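Local atomic coordinates of pyridoxamine 5'-phosphate oxidase-related, FMN-binding protein (Paracoccus denitrificans, PDB entry 6VNA), a protein that probably degrades c-type heme, as a noncanonical heme oxygenase related to the FMN-binding pyridoxamine 5'-phosphate oxidases. Residues E22-H26 with R115-A119; A45-A50 with R111-D116. All blocks are in the same frame, centred on the assembly; numbering follows the deposited sequence.

Contact 1: E22-H26 with R115-A119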
loop_
_atom_site.group_PDB
_atom_site.type_symbol
_atom_site.label_atom_id
_atom_site.label_comp_id
_atom_site.label_asym_id
_atom_site.label_seq_id
_atom_site.Cartn_x
_atom_site.Cartn_y
_atom_site.Cartn_z
ATOM N N GLU A 22 2.683 -15.003 6.497
ATOM C CA GLU A 22 3.281 -16.280 5.997
ATOM C C GLU A 22 2.897 -16.508 4.533
ATOM O O GLU A 22 3.750 -16.993 3.769
ATOM C CB GLU A 22 2.855 -17.452 6.882
ATOM C CG GLU A 22 3.255 -18.821 6.337
ATOM C CD GLU A 22 4.748 -19.050 6.155
ATOM O OE1 GLU A 22 5.527 -18.538 6.991
ATOM O OE2 GLU A 22 5.128 -19.739 5.170
ATOM N N ALA A 23 1.681 -16.121 4.128
ATOM C CA ALA A 23 1.151 -16.347 2.758
ATOM C C ALA A 23 1.580 -15.238 1.781
ATOM O O ALA A 23 1.496 -15.476 0.574
ATOM C CB ALA A 23 -0.350 -16.473 2.822
ATOM N N ALA A 24 2.037 -14.083 2.280
ATOM C CA ALA A 24 2.341 -12.855 1.498
ATOM C C ALA A 24 3.462 -13.091 0.479
ATOM O O ALA A 24 4.535 -13.535 0.865
ATOM C CB ALA A 24 2.705 -11.734 2.444
ATOM N N ARG A 25 3.215 -12.778 -0.791
ATOM C CA ARG A 25 4.251 -12.729 -1.863
ATOM C C ARG A 25 4.398 -11.285 -2.397
ATOM O O ARG A 25 5.454 -10.961 -2.920
ATOM C CB ARG A 25 3.888 -13.756 -2.947
ATOM C CG ARG A 25 3.838 -15.197 -2.451
ATOM C CD ARG A 25 5.179 -15.666 -1.893
ATOM N NE ARG A 25 5.228 -17.041 -1.399
ATOM C CZ ARG A 25 4.911 -17.432 -0.171
ATOM N NH1 ARG A 25 4.478 -16.562 0.727
ATOM N NH2 ARG A 25 5.013 -18.710 0.157
ATOM N N HIS A 26 3.377 -10.440 -2.261
ATOM C CA HIS A 26 3.361 -9.036 -2.736
ATOM C C HIS A 26 2.684 -8.173 -1.693
ATOM O O HIS A 26 2.015 -8.747 -0.825
ATOM C CB HIS A 26 2.644 -8.907 -4.086
ATOM C CG HIS A 26 3.210 -9.816 -5.114
ATOM N ND1 HIS A 26 4.418 -9.562 -5.724
ATOM C CD2 HIS A 26 2.754 -10.988 -5.624
ATOM C CE1 HIS A 26 4.694 -10.540 -6.569
ATOM N NE2 HIS A 26 3.682 -11.426 -6.532
ATOM N N ARG A 115 9.693 -19.700 -2.590
ATOM C CA ARG A 115 8.361 -19.120 -2.257
ATOM C C ARG A 115 7.825 -18.287 -3.433
ATOM O O ARG A 115 6.593 -18.181 -3.573
ATOM C CB ARG A 115 8.470 -18.360 -0.934
ATOM C CG ARG A 115 8.791 -19.266 0.248
ATOM C CD ARG A 115 9.301 -18.537 1.473
ATOM N NE ARG A 115 8.283 -17.672 2.060
ATOM C CZ ARG A 115 7.414 -18.024 2.999
ATOM N NH1 ARG A 115 7.403 -19.252 3.483
ATOM N NH2 ARG A 115 6.544 -17.135 3.447
ATOM N N ASP A 116 8.701 -17.748 -4.277
ATOM C CA ASP A 116 8.301 -16.948 -5.466
ATOM C C ASP A 116 9.275 -17.256 -6.602
ATOM O O ASP A 116 10.302 -16.585 -6.730
ATOM C CB ASP A 116 8.248 -15.460 -5.114
ATOM C CG ASP A 116 7.548 -14.592 -6.142
ATOM O OD1 ASP A 116 7.022 -15.152 -7.125
ATOM O OD2 ASP A 116 7.527 -13.354 -5.941
ATOM N N PRO A 117 9.001 -18.302 -7.424
ATOM C CA PRO A 117 9.871 -18.664 -8.549
ATOM C C PRO A 117 10.034 -17.538 -9.590
ATOM O O PRO A 117 11.165 -17.208 -9.926
ATOM C CB PRO A 117 9.166 -19.878 -9.177
ATOM C CG PRO A 117 8.270 -20.422 -8.085
ATOM C CD PRO A 117 7.851 -19.211 -7.289
ATOM N N LYS A 118 8.908 -16.977 -10.055
ATOM C CA LYS A 118 8.822 -15.786 -10.950
ATOM C C LYS A 118 9.908 -14.755 -10.600
ATOM O O LYS A 118 10.415 -14.101 -11.537
ATOM C CB LYS A 118 7.425 -15.158 -10.842
ATOM C CG LYS A 118 7.226 -13.831 -11.570
ATOM C CD LYS A 118 7.560 -12.575 -10.761
ATOM C CE LYS A 118 6.548 -12.237 -9.682
ATOM N NZ LYS A 118 7.179 -11.519 -8.550
ATOM N N ALA A 119 10.243 -14.607 -9.310
ATOM C CA ALA A 119 11.175 -13.586 -8.769
ATOM C C ALA A 119 12.643 -13.963 -9.031
ATOM O O ALA A 119 13.505 -13.487 -8.261
ATOM C CB ALA A 119 10.916 -13.391 -7.292
HETATM O O HOH W 1 5.635 -14.351 3.188
#
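Arg25 and Arg115 lie one over the other where the end of helix 11-23 meets the end of helix 108-115, their side chains crossing at about a right angle and their guanidinium planes 30° apart. NH2 of Arg25 sits above the centre of the Arg115 guanidinium, and NH1 of Arg25 is 3.5 Å from NH2 of Arg115. Such like charges would be costly alone, but acceptors surround them. Glu22 turns its carboxylate almost perpendicular to the Arg115 guanidinium, and OE2 takes a salt bridge from Arg115 NH1 at 2.9 Å, on the syn side but 31° out of the carboxylate plane; the bond from NH2 to the same oxygen is weak. The carbonyl O of Glu22 receives Arg25 NH1 in the guanidinium plane at 3.2 Å, along with a weak bond from Arg115 NH2. Arg25 bends at chi2 (-60°), which folds its chain back so that NH1 also reaches its neighbour's carbonyl, Ala24 O, while NE donates to Arg115 O at 2.8 Å from above that carbonyl plane. Water 1 bridges Ala24 O and Arg115 NH2. A leucine in place of Arg25 offers no donors and would probably leave the Arg115 carbonyl without its side-chain partner and the Glu22 and Ala24 carbonyls without NH1, weakening the tie between the helix ends. Farther along, Lys118 NZ approaches the edge of the His26 ring, 3.3 Å from CE1, and is held there by a salt bridge to Asp116 OD2. This surface contact thus joins the turn out of helix 11-23 into strand 26-32 with the loop after helix 108-115. Strand 39-48 lies alongside, bonded through Leu46 to the Arg25 backbone, and Ala87 and Met88 of the second subunit pack on His26 and Lys118, respectively.

Contact 2: A45-A50 with R111-D116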
loop_
_atom_site.group_PDB
_atom_site.type_symbol
_atom_site.label_atom_id
_atom_site.label_comp_id
_atom_site.label_asym_id
_atom_site.label_seq_id
_atom_site.Cartn_x
_atom_site.Cartn_y
_atom_site.Cartn_z
ATOM N N ALA A 45 7.264 -6.818 -4.317
ATOM C CA ALA A 45 7.496 -8.207 -3.869
ATOM C C ALA A 45 7.812 -8.130 -2.379
ATOM O O ALA A 45 8.626 -7.282 -1.983
ATOM C CB ALA A 45 8.599 -8.860 -4.664
ATOM N N LEU A 46 7.080 -8.884 -1.580
ATOM C CA LEU A 46 7.233 -8.903 -0.111
ATOM C C LEU A 46 6.961 -10.311 0.418
ATOM O O LEU A 46 5.893 -10.866 0.127
ATOM C CB LEU A 46 6.254 -7.934 0.545
ATOM C CG LEU A 46 6.375 -7.922 2.069
ATOM C CD1 LEU A 46 7.386 -6.867 2.514
ATOM C CD2 LEU A 46 5.032 -7.708 2.721
ATOM N N GLN A 47 7.901 -10.824 1.199
ATOM C CA GLN A 47 7.786 -12.069 1.990
ATOM C C GLN A 47 8.183 -11.733 3.430
ATOM O O GLN A 47 8.324 -10.540 3.727
ATOM C CB GLN A 47 8.682 -13.122 1.349
ATOM C CG GLN A 47 8.339 -13.395 -0.105
ATOM C CD GLN A 47 9.209 -14.483 -0.687
ATOM O OE1 GLN A 47 9.797 -15.287 0.032
ATOM N NE2 GLN A 47 9.348 -14.482 -1.996
ATOM N N THR A 48 8.316 -12.739 4.289
ATOM C CA THR A 48 8.935 -12.636 5.636
ATOM C C THR A 48 10.332 -13.250 5.557
ATOM O O THR A 48 10.529 -14.012 4.633
ATOM C CB THR A 48 8.055 -13.366 6.652
ATOM O OG1 THR A 48 7.980 -14.717 6.190
ATOM C CG2 THR A 48 6.675 -12.769 6.765
ATOM N N ASP A 49 11.263 -12.963 6.473
ATOM C CA ASP A 49 12.436 -13.871 6.658
ATOM C C ASP A 49 12.196 -14.719 7.917
ATOM O O ASP A 49 11.052 -14.685 8.443
ATOM C CB ASP A 49 13.812 -13.184 6.540
ATOM C CG ASP A 49 14.068 -11.933 7.356
ATOM O OD1 ASP A 49 13.223 -11.602 8.218
ATOM O OD2 ASP A 49 15.126 -11.304 7.116
ATOM N N ALA A 50 13.218 -15.490 8.318
ATOM C CA ALA A 50 13.211 -16.548 9.360
ATOM C C ALA A 50 12.382 -16.141 10.586
ATOM O O ALA A 50 11.493 -16.930 10.967
ATOM C CB ALA A 50 14.635 -16.865 9.745
ATOM N N ARG A 111 15.375 -19.101 -0.064
ATOM C CA ARG A 111 14.050 -19.048 0.602
ATOM C C ARG A 111 13.097 -18.312 -0.354
ATOM O O ARG A 111 12.009 -18.838 -0.684
ATOM C CB ARG A 111 14.171 -18.333 1.951
ATOM C CG ARG A 111 12.954 -18.452 2.857
ATOM C CD ARG A 111 13.101 -17.602 4.112
ATOM N NE ARG A 111 12.067 -17.821 5.126
ATOM C CZ ARG A 111 10.812 -17.368 5.081
ATOM N NH1 ARG A 111 10.392 -16.653 4.052
ATOM N NH2 ARG A 111 9.972 -17.631 6.069
ATOM N N TRP A 112 13.537 -17.150 -0.828
ATOM C CA TRP A 112 12.709 -16.205 -1.606
ATOM C C TRP A 112 12.235 -16.888 -2.891
ATOM O O TRP A 112 11.034 -16.745 -3.233
ATOM C CB TRP A 112 13.473 -14.895 -1.865
ATOM C CG TRP A 112 12.568 -13.831 -2.398
ATOM C CD1 TRP A 112 12.068 -13.758 -3.665
ATOM C CD2 TRP A 112 11.975 -12.739 -1.668
ATOM N NE1 TRP A 112 11.228 -12.682 -3.781
ATOM C CE2 TRP A 112 11.162 -12.030 -2.576
ATOM C CE3 TRP A 112 12.064 -12.276 -0.352
ATOM C CZ2 TRP A 112 10.441 -10.892 -2.205
ATOM C CZ3 TRP A 112 11.364 -11.146 0.012
ATOM C CH2 TRP A 112 10.549 -10.475 -0.902
ATOM N N LEU A 113 13.120 -17.615 -3.577
ATOM C CA LEU A 113 12.777 -18.254 -4.880
ATOM C C LEU A 113 11.866 -19.470 -4.645
ATOM O O LEU A 113 10.861 -19.617 -5.384
ATOM C CB LEU A 113 14.051 -18.629 -5.641
ATOM C CG LEU A 113 13.888 -18.693 -7.161
ATOM C CD1 LEU A 113 13.549 -17.320 -7.729
ATOM C CD2 LEU A 113 15.141 -19.249 -7.825
ATOM N N GLU A 114 12.161 -20.294 -3.635
ATOM C CA GLU A 114 11.291 -21.438 -3.268
ATOM C C GLU A 114 9.860 -20.911 -3.138
ATOM O O GLU A 114 8.930 -21.604 -3.615
ATOM C CB GLU A 114 11.801 -22.133 -2.005
ATOM C CG GLU A 114 13.098 -22.900 -2.235
ATOM C CD GLU A 114 13.643 -23.604 -1.003
ATOM O OE1 GLU A 114 12.869 -24.370 -0.371
ATOM O OE2 GLU A 114 14.832 -23.374 -0.666
ATOM N N ARG A 115 9.693 -19.700 -2.590
ATOM C CA ARG A 115 8.361 -19.120 -2.257
ATOM C C ARG A 115 7.825 -18.287 -3.433
ATOM O O ARG A 115 6.593 -18.181 -3.573
ATOM C CB ARG A 115 8.470 -18.360 -0.934
ATOM C CG ARG A 115 8.791 -19.266 0.248
ATOM C CD ARG A 115 9.301 -18.537 1.473
ATOM N NE ARG A 115 8.283 -17.672 2.060
ATOM C CZ ARG A 115 7.414 -18.024 2.999
ATOM N NH1 ARG A 115 7.403 -19.252 3.483
ATOM N NH2 ARG A 115 6.544 -17.135 3.447
ATOM N N ASP A 116 8.701 -17.748 -4.277
ATOM C CA ASP A 116 8.301 -16.948 -5.466
ATOM C C ASP A 116 9.275 -17.256 -6.602
ATOM O O ASP A 116 10.302 -16.585 -6.730
ATOM C CB ASP A 116 8.248 -15.460 -5.114
ATOM C CG ASP A 116 7.548 -14.592 -6.142
ATOM O OD1 ASP A 116 7.022 -15.152 -7.125
ATOM O OD2 ASP A 116 7.527 -13.354 -5.941
HETATM O O HOH W 1 5.635 -14.351 3.188
#
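Gln47 and Trp112 meet because their torsions bring two flat groups together: Gln47 has CG anti to its carbonyl carbon (chi1 -58°) and an extended chain beyond, while Trp112 swings CG anti to the backbone N (chi1 -168°), bringing one face of the indole against the glutamine amide. The amide stacks on the ring with planes 19° apart. CG makes a CH-pi contact 3.6 Å from the centroid of the six-membered ring, almost on its normal, and NE2 lies over the five-membered ring on the same face. That amide nitrogen then donates to Trp112 O at 3.1 Å, nearly straight, in the carbonyl plane and on a lone pair. The same carbonyl accepts the helix bond from Asp116 N, so two donors share it; the NE2 bond and the stack on the indole together set the amide's rotation. OE1 faces the edge of the Arg115 guanidinium, 3.5 Å from NE, a group held chiefly by its salt bridge to Glu22. At the ring's own edge, Ala45 CB touches CZ2 at 3.7 Å. Toward the other end of the strand, Arg111 reaches out with an extended chain and lays a guanidinium face against the backbone carbonyls of Thr48 and Asp49. The water on Arg115 also accepts a weak bond from Thr48 N. Phe130 meets the indole edge-to-face. With strand 45-48 and helix 111-115 at 112°, helix 108-115 packs through Trp112 on strands 39-48 and 54-59, consistent with the split-barrel fold of the FMN-binding pyridoxamine 5'-phosphate oxidase family.

How the contacts relate
Both contacts use the end of helix 108-115 and share Arg115, Asp116 and water 1, yet they differ in depth. Contact 1 is the surface one, where the ends of two helices and the turns that follow them are tied by charged groups and carbonyl oxygens. Contact 2 is buried and larger, 452 against 306 Å², and rests on an indole, an amide stacked on it and a single hydrogen bond across. Arg115 spans the two, with its salt bridge in contact 1 and its flank along the glutamine in contact 2. The segments 22-26 and 45-50 also touch directly, where His26 packs on Ala45, while Ala119 packs on Trp112.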